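Local coordinates for protein exonuclease mut-7 homolog (Aedes aegypti, PDB 7JW2) that probably trims the 3' ends of AGO1-bound microRNAs as a magnesium-dependent 3'-5' exoribonuclease, this chain being its exonuclease domain, at residues A[128-133]-A[147-152]; A[138-143]-A[152-157]; A[63-68]-A[173-178]. All blocks are in the same frame, centred on the assembly; numbering follows the deposited sequence.

Contact 1. Residues A[128-133]-A[147-152]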
loop_
_atom_site.group_PDB
_atom_site.type_symbol
_atom_site.label_atom_id
_atom_site.label_comp_id
_atom_site.label_asym_id
_atom_site.label_seq_id
_atom_site.Cartn_x
_atom_site.Cartn_y
_atom_site.Cartn_z
ATOM N N LEU A 128 4.962 21.465 -23.275
ATOM C CA LEU A 128 6.188 22.150 -22.896
ATOM C C LEU A 128 7.100 22.336 -24.103
ATOM O O LEU A 128 7.694 23.403 -24.281
ATOM C CB LEU A 128 6.897 21.369 -21.789
ATOM C CG LEU A 128 8.254 21.878 -21.299
ATOM C CD1 LEU A 128 8.128 23.220 -20.575
ATOM C CD2 LEU A 128 8.919 20.838 -20.398
ATOM N N TRP A 129 7.211 21.303 -24.944
ATOM C CA TRP A 129 7.958 21.401 -26.194
ATOM C C TRP A 129 7.476 22.575 -27.035
ATOM O O TRP A 129 8.273 23.422 -27.455
ATOM C CB TRP A 129 7.805 20.085 -26.957
ATOM C CG TRP A 129 8.695 19.896 -28.140
ATOM C CD1 TRP A 129 9.528 20.814 -28.721
ATOM C CD2 TRP A 129 8.844 18.689 -28.883
ATOM N NE1 TRP A 129 10.184 20.243 -29.791
ATOM C CE2 TRP A 129 9.775 18.940 -29.913
ATOM C CE3 TRP A 129 8.270 17.419 -28.784
ATOM C CZ2 TRP A 129 10.152 17.961 -30.830
ATOM C CZ3 TRP A 129 8.644 16.447 -29.699
ATOM C CH2 TRP A 129 9.578 16.726 -30.705
ATOM N N ARG A 130 6.166 22.650 -27.271
ATOM C CA ARG A 130 5.622 23.723 -28.098
ATOM C C ARG A 130 5.828 25.086 -27.455
ATOM O O ARG A 130 6.013 26.086 -28.160
ATOM C CB ARG A 130 4.136 23.469 -28.365
ATOM C CG ARG A 130 3.881 22.370 -29.392
ATOM C CD ARG A 130 2.460 21.830 -29.327
ATOM N NE ARG A 130 1.514 22.813 -28.810
ATOM C CZ ARG A 130 0.287 22.520 -28.388
ATOM N NH1 ARG A 130 -0.149 21.266 -28.426
ATOM N NH2 ARG A 130 -0.506 23.481 -27.933
ATOM N N HIS A 131 5.827 25.143 -26.123
ATOM C CA HIS A 131 5.984 26.414 -25.426
ATOM C C HIS A 131 7.407 26.943 -25.553
ATOM O O HIS A 131 7.617 28.123 -25.862
ATOM C CB HIS A 131 5.599 26.242 -23.955
ATOM C CG HIS A 131 5.496 27.530 -23.200
ATOM N ND1 HIS A 131 6.562 28.084 -22.523
ATOM C CD2 HIS A 131 4.451 28.370 -23.013
ATOM C CE1 HIS A 131 6.180 29.216 -21.957
ATOM N NE2 HIS A 131 4.903 29.410 -22.235
ATOM N N VAL A 132 8.401 26.085 -25.321
ATOM C CA VAL A 132 9.791 26.535 -25.333
ATOM C C VAL A 132 10.312 26.763 -26.746
ATOM O O VAL A 132 11.257 27.545 -26.929
ATOM C CB VAL A 132 10.691 25.538 -24.579
ATOM C CG1 VAL A 132 10.155 25.297 -23.161
ATOM C CG2 VAL A 132 10.818 24.232 -25.355
ATOM N N GLU A 133 9.704 26.114 -27.749
ATOM C CA GLU A 133 10.042 26.347 -29.153
ATOM C C GLU A 133 9.968 27.819 -29.516
ATOM O O GLU A 133 10.654 28.273 -30.438
ATOM C CB GLU A 133 9.075 25.577 -30.056
ATOM C CG GLU A 133 9.597 24.312 -30.660
ATOM C CD GLU A 133 8.683 23.805 -31.757
ATOM O OE1 GLU A 133 9.182 23.163 -32.702
ATOM O OE2 GLU A 133 7.459 24.058 -31.677
ATOM N N VAL A 147 11.858 18.910 -36.519
ATOM C CA VAL A 147 11.568 17.486 -36.457
ATOM C C VAL A 147 10.081 17.291 -36.175
ATOM O O VAL A 147 9.399 18.175 -35.643
ATOM C CB VAL A 147 12.431 16.776 -35.397
ATOM C CG1 VAL A 147 13.923 16.982 -35.680
ATOM C CG2 VAL A 147 12.071 17.263 -33.993
ATOM N N ASN A 148 9.565 16.124 -36.564
ATOM C CA ASN A 148 8.209 15.750 -36.186
ATOM C C ASN A 148 8.107 15.710 -34.668
ATOM O O ASN A 148 9.050 15.307 -33.982
ATOM C CB ASN A 148 7.846 14.389 -36.776
ATOM C CG ASN A 148 7.620 14.447 -38.268
ATOM O OD1 ASN A 148 7.340 15.509 -38.826
ATOM N ND2 ASN A 148 7.739 13.299 -38.926
ATOM N N GLN A 149 6.961 16.137 -34.141
ATOM C CA GLN A 149 6.804 16.297 -32.693
ATOM C C GLN A 149 6.277 15.005 -32.065
ATOM O O GLN A 149 5.132 14.906 -31.623
ATOM C CB GLN A 149 5.901 17.485 -32.381
ATOM C CG GLN A 149 6.528 18.840 -32.684
ATOM C CD GLN A 149 5.895 19.974 -31.895
ATOM O OE1 GLN A 149 6.559 20.959 -31.565
ATOM N NE2 GLN A 149 4.608 19.836 -31.581
ATOM N N ASN A 150 7.150 14.001 -32.030
ATOM C CA ASN A 150 6.888 12.737 -31.353
ATOM C C ASN A 150 7.945 12.500 -30.279
ATOM O O ASN A 150 8.942 13.220 -30.191
ATOM C CB ASN A 150 6.850 11.568 -32.351
ATOM C CG ASN A 150 8.098 11.483 -33.213
ATOM O OD1 ASN A 150 9.225 11.458 -32.711
ATOM N ND2 ASN A 150 7.899 11.436 -34.527
ATOM N N LEU A 151 7.719 11.474 -29.450
ATOM C CA LEU A 151 8.605 11.253 -28.310
ATOM C C LEU A 151 10.002 10.835 -28.760
ATOM O O LEU A 151 11.001 11.252 -28.160
ATOM C CB LEU A 151 8.004 10.215 -27.354
ATOM C CG LEU A 151 8.880 9.842 -26.158
ATOM C CD1 LEU A 151 9.124 11.059 -25.269
ATOM C CD2 LEU A 151 8.263 8.698 -25.346
ATOM N N ALA A 152 10.102 10.026 -29.817
ATOM C CA ALA A 152 11.417 9.591 -30.269
ATOM C C ALA A 152 12.286 10.779 -30.659
ATOM O O ALA A 152 13.486 10.806 -30.362
ATOM C CB ALA A 152 11.277 8.628 -31.447
#

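Contact 2. Residues A[138-143]-A[152-157]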
loop_
_atom_site.group_PDB
_atom_site.type_symbol
_atom_site.label_atom_id
_atom_site.label_comp_id
_atom_site.label_asym_id
_atom_site.label_seq_id
_atom_site.Cartn_x
_atom_site.Cartn_y
_atom_site.Cartn_z
ATOM N N PHE A 138 16.159 29.605 -27.132
ATOM C CA PHE A 138 16.152 28.243 -26.612
ATOM C C PHE A 138 16.770 27.274 -27.610
ATOM O O PHE A 138 16.361 27.217 -28.775
ATOM C CB PHE A 138 14.725 27.812 -26.281
ATOM C CG PHE A 138 14.634 26.447 -25.645
ATOM C CD1 PHE A 138 14.666 25.292 -26.418
ATOM C CD2 PHE A 138 14.510 26.321 -24.269
ATOM C CE1 PHE A 138 14.589 24.053 -25.831
ATOM C CE2 PHE A 138 14.423 25.072 -23.676
ATOM C CZ PHE A 138 14.464 23.941 -24.454
ATOM N N ARG A 139 17.737 26.487 -27.141
ATOM C CA ARG A 139 18.371 25.456 -27.953
ATOM C C ARG A 139 18.377 24.138 -27.190
ATOM O O ARG A 139 18.883 24.067 -26.069
ATOM C CB ARG A 139 19.812 25.833 -28.322
ATOM C CG ARG A 139 19.959 26.881 -29.415
ATOM C CD ARG A 139 19.007 26.656 -30.587
ATOM N NE ARG A 139 19.228 27.638 -31.649
ATOM C CZ ARG A 139 18.953 28.935 -31.542
ATOM N NH1 ARG A 139 18.434 29.422 -30.422
ATOM N NH2 ARG A 139 19.193 29.752 -32.559
ATOM N N PHE A 140 17.836 23.087 -27.804
ATOM C CA PHE A 140 18.029 21.751 -27.269
ATOM C C PHE A 140 19.516 21.391 -27.319
ATOM O O PHE A 140 20.252 21.886 -28.182
ATOM C CB PHE A 140 17.202 20.739 -28.063
ATOM C CG PHE A 140 15.732 20.785 -27.752
ATOM C CD1 PHE A 140 14.846 21.442 -28.593
ATOM C CD2 PHE A 140 15.236 20.164 -26.613
ATOM C CE1 PHE A 140 13.494 21.490 -28.304
ATOM C CE2 PHE A 140 13.881 20.201 -26.321
ATOM C CZ PHE A 140 13.011 20.864 -27.160
ATOM N N PRO A 141 19.994 20.557 -26.391
ATOM C CA PRO A 141 21.432 20.226 -26.374
ATOM C C PRO A 141 21.884 19.450 -27.592
ATOM O O PRO A 141 23.081 19.445 -27.909
ATOM C CB PRO A 141 21.599 19.391 -25.100
ATOM C CG PRO A 141 20.209 18.964 -24.701
ATOM C CD PRO A 141 19.253 19.957 -25.264
ATOM N N TYR A 142 20.973 18.761 -28.262
ATOM C CA TYR A 142 21.292 18.084 -29.509
ATOM C C TYR A 142 20.301 18.604 -30.526
ATOM O O TYR A 142 19.535 17.841 -31.117
ATOM C CB TYR A 142 21.237 16.567 -29.325
ATOM C CG TYR A 142 22.134 16.132 -28.198
ATOM C CD1 TYR A 142 23.474 15.841 -28.422
ATOM C CD2 TYR A 142 21.656 16.069 -26.892
ATOM C CE1 TYR A 142 24.308 15.473 -27.386
ATOM C CE2 TYR A 142 22.472 15.694 -25.856
ATOM C CZ TYR A 142 23.802 15.404 -26.097
ATOM O OH TYR A 142 24.618 15.031 -25.048
ATOM N N HIS A 143 20.313 19.924 -30.702
ATOM C CA HIS A 143 19.262 20.611 -31.433
ATOM C C HIS A 143 19.229 20.167 -32.884
ATOM O O HIS A 143 20.265 19.891 -33.497
ATOM C CB HIS A 143 19.459 22.127 -31.360
ATOM C CG HIS A 143 18.190 22.907 -31.523
ATOM N ND1 HIS A 143 17.433 23.325 -30.452
ATOM C CD2 HIS A 143 17.539 23.337 -32.630
ATOM C CE1 HIS A 143 16.370 23.975 -30.886
ATOM N NE2 HIS A 143 16.413 24.000 -32.206
ATOM N N ALA A 152 10.102 10.026 -29.817
ATOM C CA ALA A 152 11.417 9.591 -30.269
ATOM C C ALA A 152 12.286 10.779 -30.659
ATOM O O ALA A 152 13.486 10.806 -30.362
ATOM C CB ALA A 152 11.277 8.628 -31.447
ATOM N N ASN A 153 11.698 11.775 -31.312
ATOM C CA ASN A 153 12.480 12.944 -31.702
ATOM C C ASN A 153 12.830 13.809 -30.495
ATOM O O ASN A 153 13.916 14.396 -30.443
ATOM C CB ASN A 153 11.724 13.751 -32.753
ATOM C CG ASN A 153 11.719 13.064 -34.106
ATOM O OD1 ASN A 153 12.498 12.140 -34.339
ATOM N ND2 ASN A 153 10.841 13.505 -34.995
ATOM N N LEU A 154 11.928 13.900 -29.513
ATOM C CA LEU A 154 12.241 14.658 -28.305
ATOM C C LEU A 154 13.381 14.010 -27.527
ATOM O O LEU A 154 14.213 14.705 -26.931
ATOM C CB LEU A 154 10.993 14.784 -27.430
ATOM C CG LEU A 154 11.109 15.762 -26.268
ATOM C CD1 LEU A 154 11.687 17.107 -26.739
ATOM C CD2 LEU A 154 9.738 15.936 -25.615
ATOM N N VAL A 155 13.427 12.677 -27.500
ATOM C CA VAL A 155 14.543 11.981 -26.867
ATOM C C VAL A 155 15.858 12.339 -27.552
ATOM O O VAL A 155 16.869 12.600 -26.889
ATOM C CB VAL A 155 14.296 10.462 -26.871
ATOM C CG1 VAL A 155 15.567 9.721 -26.543
ATOM C CG2 VAL A 155 13.218 10.112 -25.844
ATOM N N ARG A 156 15.875 12.345 -28.886
ATOM C CA ARG A 156 17.105 12.702 -29.589
ATOM C C ARG A 156 17.522 14.136 -29.287
ATOM O O ARG A 156 18.699 14.402 -29.021
ATOM C CB ARG A 156 16.938 12.506 -31.091
ATOM C CG ARG A 156 18.271 12.447 -31.837
ATOM C CD ARG A 156 18.067 11.923 -33.240
ATOM N NE ARG A 156 17.289 12.863 -34.038
ATOM C CZ ARG A 156 16.017 12.679 -34.387
ATOM N NH1 ARG A 156 15.372 11.588 -34.000
ATOM N NH2 ARG A 156 15.389 13.591 -35.118
ATOM N N LEU A 157 16.566 15.072 -29.320
ATOM C CA LEU A 157 16.876 16.477 -29.062
ATOM C C LEU A 157 17.433 16.688 -27.661
ATOM O O LEU A 157 18.318 17.525 -27.458
ATOM C CB LEU A 157 15.626 17.333 -29.251
ATOM C CG LEU A 157 15.120 17.520 -30.676
ATOM C CD1 LEU A 157 13.670 17.940 -30.659
ATOM C CD2 LEU A 157 15.956 18.565 -31.376
#

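Contact 3. Residues A[63-68]-A[173-178]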
loop_
_atom_site.group_PDB
_atom_site.type_symbol
_atom_site.label_atom_id
_atom_site.label_comp_id
_atom_site.label_asym_id
_atom_site.label_seq_id
_atom_site.Cartn_x
_atom_site.Cartn_y
_atom_site.Cartn_z
ATOM N N MET A 63 6.295 -1.369 -13.210
ATOM C CA MET A 63 5.476 -1.734 -14.360
ATOM C C MET A 63 4.320 -2.574 -13.849
ATOM O O MET A 63 4.525 -3.738 -13.483
ATOM C CB MET A 63 6.303 -2.488 -15.395
ATOM C CG MET A 63 7.435 -1.617 -15.902
ATOM S SD MET A 63 8.434 -2.406 -17.165
ATOM C CE MET A 63 9.292 -3.627 -16.213
ATOM N N ILE A 64 3.124 -1.981 -13.790
ATOM C CA ILE A 64 1.947 -2.703 -13.312
ATOM C C ILE A 64 1.453 -3.617 -14.426
ATOM O O ILE A 64 1.046 -3.136 -15.493
ATOM C CB ILE A 64 0.827 -1.748 -12.873
ATOM C CG1 ILE A 64 1.323 -0.711 -11.857
ATOM C CG2 ILE A 64 -0.378 -2.562 -12.321
ATOM C CD1 ILE A 64 0.349 0.452 -11.731
ATOM N N ASP A 65 1.471 -4.932 -14.172
ATOM C CA ASP A 65 0.969 -5.920 -15.130
ATOM C C ASP A 65 -0.531 -6.038 -14.906
ATOM O O ASP A 65 -0.987 -6.714 -13.975
ATOM C CB ASP A 65 1.666 -7.264 -14.968
ATOM C CG ASP A 65 1.280 -8.239 -16.055
ATOM O OD1 ASP A 65 0.181 -8.085 -16.613
ATOM O OD2 ASP A 65 2.090 -9.130 -16.355
ATOM N N VAL A 66 -1.303 -5.337 -15.736
ATOM C CA VAL A 66 -2.741 -5.283 -15.522
ATOM C C VAL A 66 -3.375 -6.624 -15.850
ATOM O O VAL A 66 -4.403 -6.993 -15.273
ATOM C CB VAL A 66 -3.343 -4.135 -16.351
ATOM C CG1 VAL A 66 -4.860 -4.114 -16.237
ATOM C CG2 VAL A 66 -2.746 -2.788 -15.883
ATOM N N MET A 67 -2.771 -7.376 -16.772
ATOM C CA MET A 67 -3.328 -8.666 -17.164
ATOM C C MET A 67 -3.229 -9.688 -16.040
ATOM O O MET A 67 -4.143 -10.502 -15.856
ATOM C CB MET A 67 -2.606 -9.178 -18.410
ATOM C CG MET A 67 -2.978 -8.434 -19.667
ATOM S SD MET A 67 -2.101 -9.065 -21.121
ATOM C CE MET A 67 -2.763 -10.715 -21.223
ATOM N N VAL A 68 -2.136 -9.675 -15.281
ATOM C CA VAL A 68 -1.853 -10.714 -14.292
ATOM C C VAL A 68 -2.277 -10.303 -12.880
ATOM O O VAL A 68 -2.603 -11.154 -12.041
ATOM C CB VAL A 68 -0.355 -11.078 -14.334
ATOM C CG1 VAL A 68 0.010 -12.074 -13.238
ATOM C CG2 VAL A 68 0.015 -11.648 -15.707
ATOM N N ALA A 173 0.065 -8.430 -25.441
ATOM C CA ALA A 173 -0.821 -9.376 -24.777
ATOM C C ALA A 173 -0.141 -10.699 -24.455
ATOM O O ALA A 173 -0.701 -11.492 -23.692
ATOM C CB ALA A 173 -2.061 -9.634 -25.643
ATOM N N GLN A 174 1.043 -10.956 -25.005
ATOM C CA GLN A 174 1.695 -12.226 -24.721
ATOM C C GLN A 174 2.260 -12.238 -23.301
ATOM O O GLN A 174 2.697 -11.209 -22.773
ATOM C CB GLN A 174 2.780 -12.512 -25.754
ATOM C CG GLN A 174 4.106 -11.828 -25.514
ATOM C CD GLN A 174 4.999 -11.881 -26.744
ATOM O OE1 GLN A 174 4.765 -12.673 -27.653
ATOM N NE2 GLN A 174 6.012 -11.025 -26.789
ATOM N N ARG A 175 2.184 -13.399 -22.653
ATOM C CA ARG A 175 2.738 -13.586 -21.323
ATOM C C ARG A 175 3.523 -14.893 -21.287
ATOM O O ARG A 175 3.028 -15.927 -21.777
ATOM C CB ARG A 175 1.638 -13.589 -20.254
ATOM C CG ARG A 175 1.017 -12.214 -19.949
ATOM C CD ARG A 175 2.060 -11.234 -19.427
ATOM N NE ARG A 175 1.493 -9.946 -19.016
ATOM C CZ ARG A 175 1.220 -8.959 -19.868
ATOM N NH1 ARG A 175 1.432 -9.137 -21.170
ATOM N NH2 ARG A 175 0.731 -7.804 -19.431
ATOM N N PRO A 176 4.749 -14.896 -20.735
ATOM C CA PRO A 176 5.413 -13.682 -20.222
ATOM C C PRO A 176 5.861 -12.743 -21.327
ATOM O O PRO A 176 6.065 -13.140 -22.472
ATOM C CB PRO A 176 6.632 -14.226 -19.473
ATOM C CG PRO A 176 6.863 -15.587 -20.057
ATOM C CD PRO A 176 5.524 -16.117 -20.454
ATOM N N LEU A 177 5.995 -11.471 -20.980
ATOM C CA LEU A 177 6.591 -10.537 -21.912
ATOM C C LEU A 177 8.078 -10.842 -22.070
ATOM O O LEU A 177 8.730 -11.371 -21.164
ATOM C CB LEU A 177 6.384 -9.099 -21.427
ATOM C CG LEU A 177 4.931 -8.599 -21.431
ATOM C CD1 LEU A 177 4.781 -7.356 -20.546
ATOM C CD2 LEU A 177 4.451 -8.314 -22.844
ATOM N N ARG A 178 8.614 -10.502 -23.233
ATOM C CA ARG A 178 10.035 -10.694 -23.477
ATOM C C ARG A 178 10.828 -9.591 -22.797
ATOM O O ARG A 178 10.327 -8.484 -22.584
ATOM C CB ARG A 178 10.343 -10.691 -24.975
ATOM C CG ARG A 178 9.634 -11.759 -25.794
ATOM C CD ARG A 178 9.969 -11.578 -27.259
ATOM N NE ARG A 178 8.827 -11.101 -28.030
ATOM C CZ ARG A 178 8.704 -9.872 -28.527
ATOM N NH1 ARG A 178 9.657 -8.948 -28.331
ATOM N NH2 ARG A 178 7.614 -9.564 -29.220
#

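Contact 1. Residues A[128-133]-A[147-152]
Trp129, near the end of helix 125-132, lays one face of its indole against the side chain of Gln149, the centre of an inverse gamma turn that leads into helix 151-159 of this RNase H-like exonuclease domain. The tight part is all Trp129. Its CG stands anti to the backbone N (chi1 -169°), and the six-membered ring reaches the turn itself, where CH2 comes to 3.4 Å from Gln149 CA. Gln149 CG sits over the ring face, 4.1 Å from the centroid and only 7° off the normal, a CH-pi contact. At the rim, near the ring plane, Trp129 CZ3 approaches the carbonyl O of Asn150 at 3.3 Å. The indole also packs on Leu154 and Leu157 of helix 151-159 and meets the ring of Phe140 at a steep angle, so the inner part of the contact is buried.

The outer side is looser and faces solvent. Arg130 and Glu133 are exposed; Arg130 CG and CD lie against the amide end of Gln149, the two side chains crossing at about a right angle with the guanidinium and amide planes only 19° apart, while Glu133 and Gln149 reach toward each other tip to tip. The turn is secured by the helix start: Asn150 is the N-cap, its OD1 accepting from Asn153 N, and Asn153 ND2 returns a bond to Asn148 O. Val147 adds the last apolar piece, its CG2 lying in the indole plane 3.8 Å from Trp129 CZ2.

Contact 2. Residues A[138-143]-A[152-157]
Phe140 overlaps Leu157 with one face of its ring: Leu157 CB lies 4.1 Å from the ring centroid, 26° off the normal, in a CH-pi contact. Phe140 CG, anti to the carbonyl carbon and beside the backbone N (chi1 -75°), starts the ring toward the helix. Leu157 CD1 lies over the same side, nearer the rim, while the opposite face takes Phe138, whose CE1 stands 3.6 Å above the ring plane over its centre. Farther out along the ring, Phe140 CE2 touches Leu154 CD1 at 3.8 Å, the two side chains crossing at about a right angle.

Beside it the loop meets the carbonyl oxygens of the helix. Tyr142 N donates to Leu157 O at 3.0 Å, and Pro141 CD touches that same oxygen at 3.4 Å. Tyr142 turns its CB toward the helix, 3.3 Å from Arg156 O. The loop fixes its own shape too: Phe140 N donates to His143 ND1 at 2.7 Å, in the imidazole plane. Arg156 NE forms a salt bridge with Glu144, while its NH1 donates to Asn153 OD1. What results is a connecting loop strapped back onto the last turn of helix 151-159 in an RNase H-like exonuclease fold.

Contact 3. Residues A[63-68]-A[173-178]
Asp65 ends strand 61-65 of the central sheet of this RNase H-like fold and is the N-cap of the short, weakly bonded helix 66-69; the same carboxylate takes the guanidinium of Arg175 in a side-on salt bridge. Arg175 NE donates to Asp65 OD2 at 2.8 Å, on the syn side, and Arg175 NH2 to Asp65 OD1 at 2.9 Å in a fairly straight bond (160°). The pair meets tip to tip but not flat, the two planes lying 58° apart. Asp65 OD1 is gripped twice, with Arg175 NH2 and the capping Val68 N (3.1 Å) reaching it from opposite faces of the carboxylate. The positive charge beside it would favour the ionised carboxylate.

Arg175 bends at chi2 (-61°), which turns CD back from a straight course. Its guanidinium lies between Met67 SD, 3.3 Å above one face, and Leu177 CD1, 3.8 Å above the other, both offset toward the rim. Further bonds fix its rotation: NH1 donates to Gln174 O at 2.9 Å and to Trp172 O, and NH2 also to Ser51 on the neighbouring strand 50-56. The arginine thus ties the loop before helix 179-205, with its cis peptide ahead of Pro176, to the end of strand 61-65 and, through Ser51, to strand 50-56. Met67, bent at chi3, brings CE to 3.3 Å from Ala173 O.

From the N terminus, the chain leaves 63-68, the end of a sheet strand and the start of a short helix, and returns to it only at 173-178, just before helix 179-205; contact 3 closes this long loop of about a hundred residues. Within that span lie the other two. Contact 1 opens at 128-133 and closes at 147-152, while contact 2 opens at 138-143, before contact 1 has closed, and ends at 152-157, so the two cross. They share Ala152, with centres about 8 Å apart, and join helix 125-132 and the loop after it to helix 151-159. The centre of contact 3 lies about 30 Å from that of contact 1, on the opposite side of the chain's centre.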